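Local coordinates for HTH-type transcriptional regulator mcbR (PDB 4P9F), which represses expression of McbA by binding its promoter region, preventing colanic acid overproduction and mucoidy, and is important for biofilm formation, at residues 40-43 and 44-48; 77-80 and 81-85; 120-123 and 124-128; 132-135 and 136-140. All blocks are in the same frame, centred on the assembly; numbering follows the deposited sequence.

In the fold
Four local contacts along or at the start of helices illustrate how one i-to-i+4 backbone pattern carries different side-chain chemistry according to its place in the fold. Interaction 1 lies at the surface of the DNA-binding domain, its centre about 24 Å from that of the chain; the other three belong to the all-helical FCD domain. Interactions 3 and 4 sit near the two ends of helix 122-138, the former a partly buried N-cap, the latter a buried region of aromatic packing. Interaction 2, also buried, is a side-on, two-nitrogen hydrogen-bonded Asn80-Arg83 pair on helix 73-95. It meets interaction 4 where Arg83 and Arg133 both pair with Glu87, whereas interaction 1 stays about 17 Å or more (nearest atoms) from the rest.

Interaction 1 (40-43 and 44-48); sequences MSIT and PVREA
Arg46 N donates to Ile42 O across 2.7 Å in a nearly straight bond (176° at the hydrogen). One residue on, Glu47 N reaches Thr43 O at 3.1 Å. That same Thr43 oxygen lies over one face of the Arg46 guanidinium. The arginine chain starts out extended and then folds at chi3 (64°), which brings NH1 to 3.7 Å from Ile42 CG2. Thr43 and Glu47 run side by side, the threonine methyl CG2 4.0 Å from Glu47 OE2. Pro44, which has no N-H to offer, fits easily into this early part of the helix, its CD 3.2 Å from Ser41 O. Further out, the packing is apolar: the selenomethionine Met40 places SE 4.2 Å from Pro44 CG, and its CB lies as close to Val45 CG2. Helix 42-54 is the second helix of the helix-turn-helix, probably the one that reads the DNA. Ile42 and Val45 pack against helix 31-38, while Met40 and Pro44 touch Val10 and Thr7 of helix 6-19, where Thr7 OG1 also bonds Glu47 OE1.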
loop_
_atom_site.group_PDB
_atom_site.type_symbol
_atom_site.label_atom_id
_atom_site.label_comp_id
_atom_site.label_asym_id
_atom_site.label_seq_id
_atom_site.Cartn_x
_atom_site.Cartn_y
_atom_site.Cartn_z
HETATM N N MSE A 40 -7.072 2.431 29.518
HETATM C CA MSE A 40 -5.895 1.590 29.287
HETATM C C MSE A 40 -4.609 2.210 29.771
HETATM O O MSE A 40 -4.527 3.414 29.972
HETATM C CB MSE A 40 -5.707 1.294 27.798
HETATM C CG MSE A 40 -6.719 0.358 27.218
HETATM SE SE MSE A 40 -6.307 0.035 25.336
HETATM C CE MSE A 40 -7.917 -0.983 24.943
ATOM N N SER A 41 -3.583 1.370 29.891
ATOM C CA SER A 41 -2.209 1.832 30.029
ATOM C C SER A 41 -1.779 2.615 28.798
ATOM O O SER A 41 -2.295 2.408 27.699
ATOM C CB SER A 41 -1.252 0.659 30.251
ATOM O OG SER A 41 -1.674 -0.071 31.380
ATOM N N ILE A 42 -0.857 3.543 29.004
ATOM C CA ILE A 42 -0.229 4.292 27.915
ATOM C C ILE A 42 0.414 3.401 26.853
ATOM O O ILE A 42 0.396 3.712 25.652
ATOM C CB ILE A 42 0.893 5.215 28.484
ATOM C CG1 ILE A 42 0.299 6.318 29.336
ATOM C CG2 ILE A 42 1.662 5.882 27.376
ATOM C CD1 ILE A 42 -0.651 7.168 28.586
ATOM N N THR A 43 1.003 2.299 27.308
ATOM C CA THR A 43 1.820 1.456 26.427
ATOM C C THR A 43 1.131 0.953 25.144
ATOM O O THR A 43 1.639 1.208 24.058
ATOM C CB THR A 43 2.380 0.252 27.199
ATOM O OG1 THR A 43 3.167 0.736 28.295
ATOM C CG2 THR A 43 3.235 -0.605 26.284
ATOM N N PRO A 44 -0.038 0.281 25.251
ATOM C CA PRO A 44 -0.606 -0.152 23.958
ATOM C C PRO A 44 -1.146 1.010 23.110
ATOM O O PRO A 44 -1.146 0.920 21.889
ATOM C CB PRO A 44 -1.758 -1.086 24.360
ATOM C CG PRO A 44 -2.169 -0.622 25.751
ATOM C CD PRO A 44 -0.854 -0.159 26.406
ATOM N N VAL A 45 -1.558 2.091 23.758
ATOM C CA VAL A 45 -2.078 3.266 23.044
ATOM C C VAL A 45 -0.955 3.953 22.279
ATOM O O VAL A 45 -1.078 4.207 21.077
ATOM C CB VAL A 45 -2.753 4.244 24.021
ATOM C CG1 VAL A 45 -3.240 5.493 23.273
ATOM C CG2 VAL A 45 -3.928 3.518 24.702
ATOM N N ARG A 46 0.164 4.215 22.967
ATOM C CA ARG A 46 1.327 4.794 22.292
ATOM C C ARG A 46 1.830 3.913 21.136
ATOM O O ARG A 46 2.157 4.427 20.059
ATOM C CB ARG A 46 2.470 5.031 23.286
ATOM C CG ARG A 46 3.675 5.749 22.644
ATOM C CD ARG A 46 4.901 5.798 23.568
ATOM N NE ARG A 46 5.400 4.455 23.841
ATOM C CZ ARG A 46 5.302 3.840 25.018
ATOM N NH1 ARG A 46 4.759 4.464 26.057
ATOM N NH2 ARG A 46 5.768 2.607 25.161
ATOM N N GLU A 47 1.874 2.593 21.334
ATOM C CA GLU A 47 2.345 1.714 20.262
ATOM C C GLU A 47 1.438 1.750 19.035
ATOM O O GLU A 47 1.915 1.704 17.887
ATOM C CB GLU A 47 2.473 0.254 20.730
ATOM C CG GLU A 47 3.567 0.017 21.742
ATOM C CD GLU A 47 3.686 -1.452 22.147
ATOM O OE1 GLU A 47 2.778 -2.253 21.827
ATOM O OE2 GLU A 47 4.690 -1.803 22.798
ATOM N N ALA A 48 0.135 1.804 19.270
ATOM C CA ALA A 48 -0.830 1.838 18.172
ATOM C C ALA A 48 -0.635 3.109 17.358
ATOM O O ALA A 48 -0.598 3.076 16.129
ATOM C CB ALA A 48 -2.270 1.751 18.715
#

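Interaction 2 (77-80 and 81-85); sequences DEIN and RIRYE
Arg81 begins this run with its backbone N bonded to Asp77 O at 3.0 Å, and its CG rests on the same oxygen. The charged ends do not meet: Asp77 OD2 and Arg81 NH1 remain 6.6 Å apart, so the pair is not a salt bridge. Ile82 follows, its N bonded to Glu78 O, and its CD1 lies 3.9 Å from Glu78 CG as the two side chains run alongside one another. The carboxylate beyond is engaged across the dimer, where Glu78 OE2 accepts from Leu145 N of the second subunit. Arg83 N bonds Ile79 O, and its side chain carries the distinctive part of the contact. CG is set between the backbone N and the carbonyl carbon (chi1 73°), and the chain then stretches straight to NE. From there the guanidinium grips Asn80 OD1 side-on with two nitrogens, NE at 2.8 Å and NH2 at 3.2 Å. OD1 lies in the guanidinium plane, yet amide and guanidinium are turned 56° against each other: NE sits in the amide carbonyl plane, while NH2 stands above it. Tyr84 ends the series, its N 2.8 Å from Asn80 O, with the ring leading away to Met202 of helix 191-210. Both Asn80 and Arg83 are buried. Asn80 can fix the rotation of the guanidinium but brings no charge of its own; the balancing carboxylate is probably that of Glu87, which forms a salt bridge with Arg83 NH1.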
loop_
_atom_site.group_PDB
_atom_site.type_symbol
_atom_site.label_atom_id
_atom_site.label_comp_id
_atom_site.label_asym_id
_atom_site.label_seq_id
_atom_site.Cartn_x
_atom_site.Cartn_y
_atom_site.Cartn_z
ATOM N N ASP A 77 -5.698 13.651 -4.706
ATOM C CA ASP A 77 -5.537 13.257 -6.115
ATOM C C ASP A 77 -4.687 12.003 -6.260
ATOM O O ASP A 77 -5.067 11.039 -6.929
ATOM C CB ASP A 77 -4.872 14.380 -6.923
ATOM C CG ASP A 77 -5.856 15.421 -7.431
ATOM O OD1 ASP A 77 -7.057 15.310 -7.135
ATOM O OD2 ASP A 77 -5.416 16.372 -8.117
ATOM N N GLU A 78 -3.506 12.039 -5.656
ATOM C CA GLU A 78 -2.579 10.906 -5.747
ATOM C C GLU A 78 -3.149 9.616 -5.158
ATOM O O GLU A 78 -3.055 8.540 -5.768
ATOM C CB GLU A 78 -1.255 11.249 -5.071
ATOM C CG GLU A 78 -0.283 10.077 -5.098
ATOM C CD GLU A 78 1.060 10.400 -4.458
ATOM O OE1 GLU A 78 1.240 11.529 -3.954
ATOM O OE2 GLU A 78 1.933 9.512 -4.462
ATOM N N ILE A 79 -3.724 9.720 -3.965
ATOM C CA ILE A 79 -4.354 8.578 -3.302
ATOM C C ILE A 79 -5.475 7.998 -4.165
ATOM O O ILE A 79 -5.612 6.776 -4.282
ATOM C CB ILE A 79 -4.926 8.978 -1.925
ATOM C CG1 ILE A 79 -3.776 9.326 -0.974
ATOM C CG2 ILE A 79 -5.809 7.855 -1.347
ATOM C CD1 ILE A 79 -4.217 9.997 0.327
ATOM N N ASN A 80 -6.286 8.874 -4.756
ATOM C CA ASN A 80 -7.369 8.425 -5.634
ATOM C C ASN A 80 -6.868 7.710 -6.886
ATOM O O ASN A 80 -7.424 6.690 -7.281
ATOM C CB ASN A 80 -8.252 9.605 -6.042
ATOM C CG ASN A 80 -9.164 10.041 -4.925
ATOM O OD1 ASN A 80 -9.544 9.235 -4.079
ATOM N ND2 ASN A 80 -9.510 11.324 -4.902
ATOM N N ARG A 81 -5.804 8.233 -7.480
ATOM C CA ARG A 81 -5.222 7.626 -8.671
ATOM C C ARG A 81 -4.686 6.235 -8.355
ATOM O O ARG A 81 -4.888 5.296 -9.127
ATOM C CB ARG A 81 -4.116 8.511 -9.245
ATOM C CG ARG A 81 -4.637 9.830 -9.772
ATOM C CD ARG A 81 -3.517 10.760 -10.182
ATOM N NE ARG A 81 -2.861 10.302 -11.392
ATOM C CZ ARG A 81 -2.015 11.041 -12.094
ATOM N NH1 ARG A 81 -1.722 12.270 -11.692
ATOM N NH2 ARG A 81 -1.462 10.550 -13.194
ATOM N N ILE A 82 -4.032 6.095 -7.208
ATOM C CA ILE A 82 -3.509 4.800 -6.801
ATOM C C ILE A 82 -4.646 3.820 -6.515
ATOM O O ILE A 82 -4.668 2.706 -7.034
ATOM C CB ILE A 82 -2.607 4.902 -5.547
ATOM C CG1 ILE A 82 -1.418 5.841 -5.800
ATOM C CG2 ILE A 82 -2.093 3.507 -5.153
ATOM C CD1 ILE A 82 -0.645 6.224 -4.533
ATOM N N ARG A 83 -5.605 4.230 -5.704
ATOM C CA ARG A 83 -6.640 3.293 -5.304
ATOM C C ARG A 83 -7.587 2.975 -6.454
ATOM O O ARG A 83 -8.235 1.934 -6.459
ATOM C CB ARG A 83 -7.411 3.843 -4.124
ATOM C CG ARG A 83 -8.341 4.978 -4.482
ATOM C CD ARG A 83 -8.942 5.519 -3.206
ATOM N NE ARG A 83 -9.948 6.553 -3.443
ATOM C CZ ARG A 83 -11.256 6.335 -3.475
ATOM N NH1 ARG A 83 -11.745 5.107 -3.284
ATOM N NH2 ARG A 83 -12.073 7.356 -3.676
ATOM N N TYR A 84 -7.677 3.879 -7.413
ATOM C CA TYR A 84 -8.464 3.613 -8.607
ATOM C C TYR A 84 -8.034 2.288 -9.226
ATOM O O TYR A 84 -8.852 1.386 -9.378
ATOM C CB TYR A 84 -8.313 4.748 -9.613
ATOM C CG TYR A 84 -9.087 4.556 -10.901
ATOM C CD1 TYR A 84 -10.428 4.927 -11.004
ATOM C CD2 TYR A 84 -8.473 4.008 -12.015
ATOM C CE1 TYR A 84 -11.130 4.754 -12.208
ATOM C CE2 TYR A 84 -9.158 3.835 -13.211
ATOM C CZ TYR A 84 -10.483 4.211 -13.305
ATOM O OH TYR A 84 -11.142 4.024 -14.501
ATOM N N GLU A 85 -6.740 2.146 -9.518
ATOM C CA GLU A 85 -6.240 0.904 -10.103
ATOM C C GLU A 85 -6.421 -0.290 -9.191
ATOM O O GLU A 85 -6.806 -1.362 -9.653
ATOM C CB GLU A 85 -4.766 1.027 -10.494
ATOM C CG GLU A 85 -4.503 2.130 -11.483
ATOM C CD GLU A 85 -5.186 1.892 -12.826
ATOM O OE1 GLU A 85 -5.416 0.717 -13.193
ATOM O OE2 GLU A 85 -5.480 2.886 -13.523
#

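Interaction 3 (120-123 and 124-128); sequences GDME and QIINV
Asp121 swings its CG opposite the backbone N (chi1 -165°), which carries the carboxylate back over the start of helix 122-138 to meet Gln124. This is an N-cap: Asp121 OD1 accepts from Gln124 N in a straight but long and weak bond, 3.4 Å with 167° at the hydrogen. The cap follows directly on a Schellman motif, in which Gly120, with positive phi, closes helix 100-119 through bonds from Asp121 N to Ala116 O and from Gly120 N to Gln117 O. One helix therefore ends and the next begins within two residues. Gln124 CG lies 3.5 Å from Asp121 OD2, so the carboxylate also rests on the aliphatic part of the glutamine. An alanine here removes the acceptor of Gln124 N, which would probably leave that N-H without its side-chain cap and the first turn somewhat less firmly held. Regular backbone bonds take over from there, Ile125 N to Asp121 O at 3.0 Å and Asn127 N to Glu123 O at 2.8 Å. The Asn127 amide leads away from the first turn, its OD1 accepting from His16 NE2 of helix 6-19 and from Arg130 NH2. Against Tyr164 of helix 161-166, the selenomethionine Met122 and Ile126 form the buried side, where Ile126 CD1 crosses to within 4.0 Å of Met122 CG.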
loop_
_atom_site.group_PDB
_atom_site.type_symbol
_atom_site.label_atom_id
_atom_site.label_comp_id
_atom_site.label_asym_id
_atom_site.label_seq_id
_atom_site.Cartn_x
_atom_site.Cartn_y
_atom_site.Cartn_z
ATOM N N GLY A 120 -30.446 9.748 7.569
ATOM C CA GLY A 120 -29.560 10.900 7.582
ATOM C C GLY A 120 -28.320 10.685 8.440
ATOM O O GLY A 120 -27.731 11.642 8.953
ATOM N N ASP A 121 -27.931 9.424 8.606
ATOM C CA ASP A 121 -26.769 9.066 9.415
ATOM C C ASP A 121 -25.483 9.046 8.580
ATOM O O ASP A 121 -25.158 8.047 7.930
ATOM C CB ASP A 121 -27.001 7.707 10.078
ATOM C CG ASP A 121 -26.024 7.430 11.196
ATOM O OD1 ASP A 121 -24.929 8.034 11.210
ATOM O OD2 ASP A 121 -26.362 6.612 12.076
HETATM N N MSE A 122 -24.743 10.147 8.602
HETATM C CA MSE A 122 -23.635 10.290 7.675
HETATM C C MSE A 122 -22.538 9.286 7.985
HETATM O O MSE A 122 -21.936 8.731 7.075
HETATM C CB MSE A 122 -23.068 11.706 7.697
HETATM C CG MSE A 122 -21.824 11.856 6.800
HETATM SE SE MSE A 122 -22.217 11.597 4.912
HETATM C CE MSE A 122 -22.999 13.335 4.560
ATOM N N GLU A 123 -22.280 9.044 9.267
ATOM C CA GLU A 123 -21.218 8.111 9.643
ATOM C C GLU A 123 -21.510 6.685 9.157
ATOM O O GLU A 123 -20.629 6.002 8.635
ATOM C CB GLU A 123 -20.999 8.130 11.152
ATOM C CG GLU A 123 -19.887 7.196 11.572
ATOM C CD GLU A 123 -19.700 7.167 13.079
ATOM O OE1 GLU A 123 -20.401 7.931 13.774
ATOM O OE2 GLU A 123 -18.871 6.370 13.565
ATOM N N GLN A 124 -22.759 6.266 9.307
ATOM C CA GLN A 124 -23.209 4.955 8.865
ATOM C C GLN A 124 -23.185 4.827 7.344
ATOM O O GLN A 124 -22.838 3.777 6.816
ATOM C CB GLN A 124 -24.616 4.695 9.403
ATOM C CG GLN A 124 -24.612 3.924 10.700
ATOM C CD GLN A 124 -24.055 2.517 10.528
ATOM O OE1 GLN A 124 -22.848 2.275 10.691
ATOM N NE2 GLN A 124 -24.942 1.574 10.206
ATOM N N ILE A 125 -23.528 5.900 6.641
ATOM C CA ILE A 125 -23.394 5.934 5.185
ATOM C C ILE A 125 -21.940 5.673 4.770
ATOM O O ILE A 125 -21.637 4.858 3.890
ATOM C CB ILE A 125 -23.825 7.298 4.605
ATOM C CG1 ILE A 125 -25.328 7.523 4.798
ATOM C CG2 ILE A 125 -23.424 7.409 3.118
ATOM C CD1 ILE A 125 -25.787 8.869 4.324
ATOM N N ILE A 126 -21.036 6.397 5.408
ATOM C CA ILE A 126 -19.629 6.238 5.104
ATOM C C ILE A 126 -19.161 4.829 5.462
ATOM O O ILE A 126 -18.528 4.152 4.650
ATOM C CB ILE A 126 -18.805 7.292 5.848
ATOM C CG1 ILE A 126 -19.160 8.681 5.294
ATOM C CG2 ILE A 126 -17.326 7.027 5.683
ATOM C CD1 ILE A 126 -18.515 9.838 6.037
ATOM N N ASN A 127 -19.528 4.373 6.655
ATOM C CA ASN A 127 -19.078 3.077 7.136
ATOM C C ASN A 127 -19.621 1.905 6.327
ATOM O O ASN A 127 -18.873 0.984 5.976
ATOM C CB ASN A 127 -19.439 2.896 8.610
ATOM C CG ASN A 127 -18.837 1.624 9.188
ATOM O OD1 ASN A 127 -17.629 1.384 9.060
ATOM N ND2 ASN A 127 -19.660 0.818 9.841
ATOM N N VAL A 128 -20.915 1.938 6.026
ATOM C CA VAL A 128 -21.511 0.854 5.255
ATOM C C VAL A 128 -20.926 0.823 3.824
ATOM O O VAL A 128 -20.691 -0.259 3.287
ATOM C CB VAL A 128 -23.061 0.958 5.219
ATOM C CG1 VAL A 128 -23.647 -0.112 4.322
ATOM C CG2 VAL A 128 -23.628 0.792 6.630
#

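Interaction 4 (132-135 and 136-140); sequences FRLA and IYHRS
Tyr137 lies along Arg133, and its side chain can be followed from root to tip. CB is 3.6 Å from Arg133 O, the oxygen to which Tyr137 N is bonded. With CG opposite the carbonyl carbon (chi1 -60°), the ring folds back down the helix so that this oxygen lies over one of its faces, 3.1 Å from CG and nearer the rim than the centre. Farther along, CE2 and CZ reach Arg133 CB, and OH comes 3.1 Å from Arg133 CD, at the edge of the guanidinium; ring and guanidinium planes stand 79° apart. The hydroxyl bonds Glu87 OE1, which also forms a salt bridge with Arg133 NH1. A phenylalanine in its place would lack that hydroxyl and would probably leave the Glu87 carboxylate with one bond fewer and Arg133 less firmly placed. Two CH-pi contacts flank this pair. Ile136 CD1 lies 4.2 Å from the Phe132 ring centroid, off-centre, and Leu134 CG sits over the His138 ring face, 4.0 Å from the centroid. Beyond the ring pairs, Tyr137 O accepts from both Ser140 N and Ser140 OG, the latter at 2.6 Å. Phe132 and Ile136 pack on helices 100-119 and 177-187, Tyr137 on helices 143-156 and 191-210: a central helix walled in by its neighbours, as expected of the all-helical FCD domain of FadR-type GntR regulators.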
loop_
_atom_site.group_PDB
_atom_site.type_symbol
_atom_site.label_atom_id
_atom_site.label_comp_id
_atom_site.label_asym_id
_atom_site.label_seq_id
_atom_site.Cartn_x
_atom_site.Cartn_y
_atom_site.Cartn_z
ATOM N N PHE A 132 -19.273 -2.518 2.499
ATOM C CA PHE A 132 -19.786 -3.077 1.259
ATOM C C PHE A 132 -18.639 -3.349 0.280
ATOM O O PHE A 132 -18.487 -4.462 -0.230
ATOM C CB PHE A 132 -20.818 -2.116 0.653
ATOM C CG PHE A 132 -21.371 -2.548 -0.688
ATOM C CD1 PHE A 132 -22.387 -3.496 -0.766
ATOM C CD2 PHE A 132 -20.894 -1.982 -1.862
ATOM C CE1 PHE A 132 -22.907 -3.893 -1.995
ATOM C CE2 PHE A 132 -21.416 -2.365 -3.107
ATOM C CZ PHE A 132 -22.421 -3.324 -3.171
ATOM N N ARG A 133 -17.817 -2.339 0.024
ATOM C CA ARG A 133 -16.751 -2.527 -0.950
ATOM C C ARG A 133 -15.701 -3.523 -0.444
ATOM O O ARG A 133 -15.199 -4.348 -1.201
ATOM C CB ARG A 133 -16.071 -1.201 -1.308
ATOM C CG ARG A 133 -16.800 -0.386 -2.394
ATOM C CD ARG A 133 -15.926 0.797 -2.833
ATOM N NE ARG A 133 -16.513 2.104 -2.602
ATOM C CZ ARG A 133 -15.872 3.240 -2.842
ATOM N NH1 ARG A 133 -14.633 3.202 -3.313
ATOM N NH2 ARG A 133 -16.461 4.407 -2.611
ATOM N N LEU A 134 -15.401 -3.472 0.848
ATOM C CA LEU A 134 -14.405 -4.375 1.406
ATOM C C LEU A 134 -14.871 -5.828 1.363
ATOM O O LEU A 134 -14.074 -6.722 1.106
ATOM C CB LEU A 134 -14.070 -3.975 2.838
ATOM C CG LEU A 134 -12.735 -4.498 3.360
ATOM C CD1 LEU A 134 -11.619 -4.143 2.408
ATOM C CD2 LEU A 134 -12.464 -3.942 4.738
ATOM N N ALA A 135 -16.164 -6.053 1.590
ATOM C CA ALA A 135 -16.736 -7.382 1.481
ATOM C C ALA A 135 -16.543 -7.922 0.070
ATOM O O ALA A 135 -16.272 -9.112 -0.125
ATOM C CB ALA A 135 -18.225 -7.367 1.851
ATOM N N ILE A 136 -16.693 -7.050 -0.916
ATOM C CA ILE A 136 -16.438 -7.440 -2.291
ATOM C C ILE A 136 -14.964 -7.784 -2.467
ATOM O O ILE A 136 -14.621 -8.879 -2.929
ATOM C CB ILE A 136 -16.821 -6.316 -3.287
ATOM C CG1 ILE A 136 -18.334 -6.045 -3.238
ATOM C CG2 ILE A 136 -16.408 -6.693 -4.703
ATOM C CD1 ILE A 136 -18.746 -4.765 -3.975
ATOM N N TYR A 137 -14.101 -6.846 -2.077
ATOM C CA TYR A 137 -12.671 -6.956 -2.350
ATOM C C TYR A 137 -12.061 -8.192 -1.720
ATOM O O TYR A 137 -11.167 -8.800 -2.305
ATOM C CB TYR A 137 -11.923 -5.711 -1.868
ATOM C CG TYR A 137 -12.381 -4.426 -2.507
ATOM C CD1 TYR A 137 -13.106 -4.428 -3.694
ATOM C CD2 TYR A 137 -12.092 -3.202 -1.918
ATOM C CE1 TYR A 137 -13.528 -3.248 -4.279
ATOM C CE2 TYR A 137 -12.504 -2.018 -2.495
ATOM C CZ TYR A 137 -13.227 -2.046 -3.677
ATOM O OH TYR A 137 -13.648 -0.855 -4.243
ATOM N N HIS A 138 -12.555 -8.569 -0.539
ATOM C CA HIS A 138 -12.025 -9.724 0.167
ATOM C C HIS A 138 -12.154 -11.009 -0.641
ATOM O O HIS A 138 -11.325 -11.910 -0.488
ATOM C CB HIS A 138 -12.723 -9.902 1.525
ATOM C CG HIS A 138 -12.196 -9.004 2.602
ATOM N ND1 HIS A 138 -12.843 -8.826 3.806
ATOM C CD2 HIS A 138 -11.065 -8.262 2.670
ATOM C CE1 HIS A 138 -12.142 -7.997 4.563
ATOM N NE2 HIS A 138 -11.060 -7.640 3.898
ATOM N N ARG A 139 -13.170 -11.091 -1.501
ATOM C CA ARG A 139 -13.404 -12.297 -2.316
ATOM C C ARG A 139 -12.442 -12.387 -3.500
ATOM O O ARG A 139 -12.476 -13.354 -4.245
ATOM C CB ARG A 139 -14.860 -12.363 -2.803
ATOM C CG ARG A 139 -15.889 -12.459 -1.672
ATOM C CD ARG A 139 -15.678 -13.718 -0.844
ATOM N NE ARG A 139 -15.479 -14.863 -1.726
ATOM C CZ ARG A 139 -15.503 -16.130 -1.344
ATOM N NH1 ARG A 139 -15.734 -16.444 -0.073
ATOM N NH2 ARG A 139 -15.309 -17.087 -2.240
ATOM N N SER A 140 -11.584 -11.383 -3.669
ATOM C CA SER A 140 -10.510 -11.451 -4.665
ATOM C C SER A 140 -9.435 -12.442 -4.227
ATOM O O SER A 140 -8.562 -12.795 -5.013
ATOM C CB SER A 140 -9.855 -10.088 -4.866
ATOM O OG SER A 140 -9.136 -9.720 -3.699
#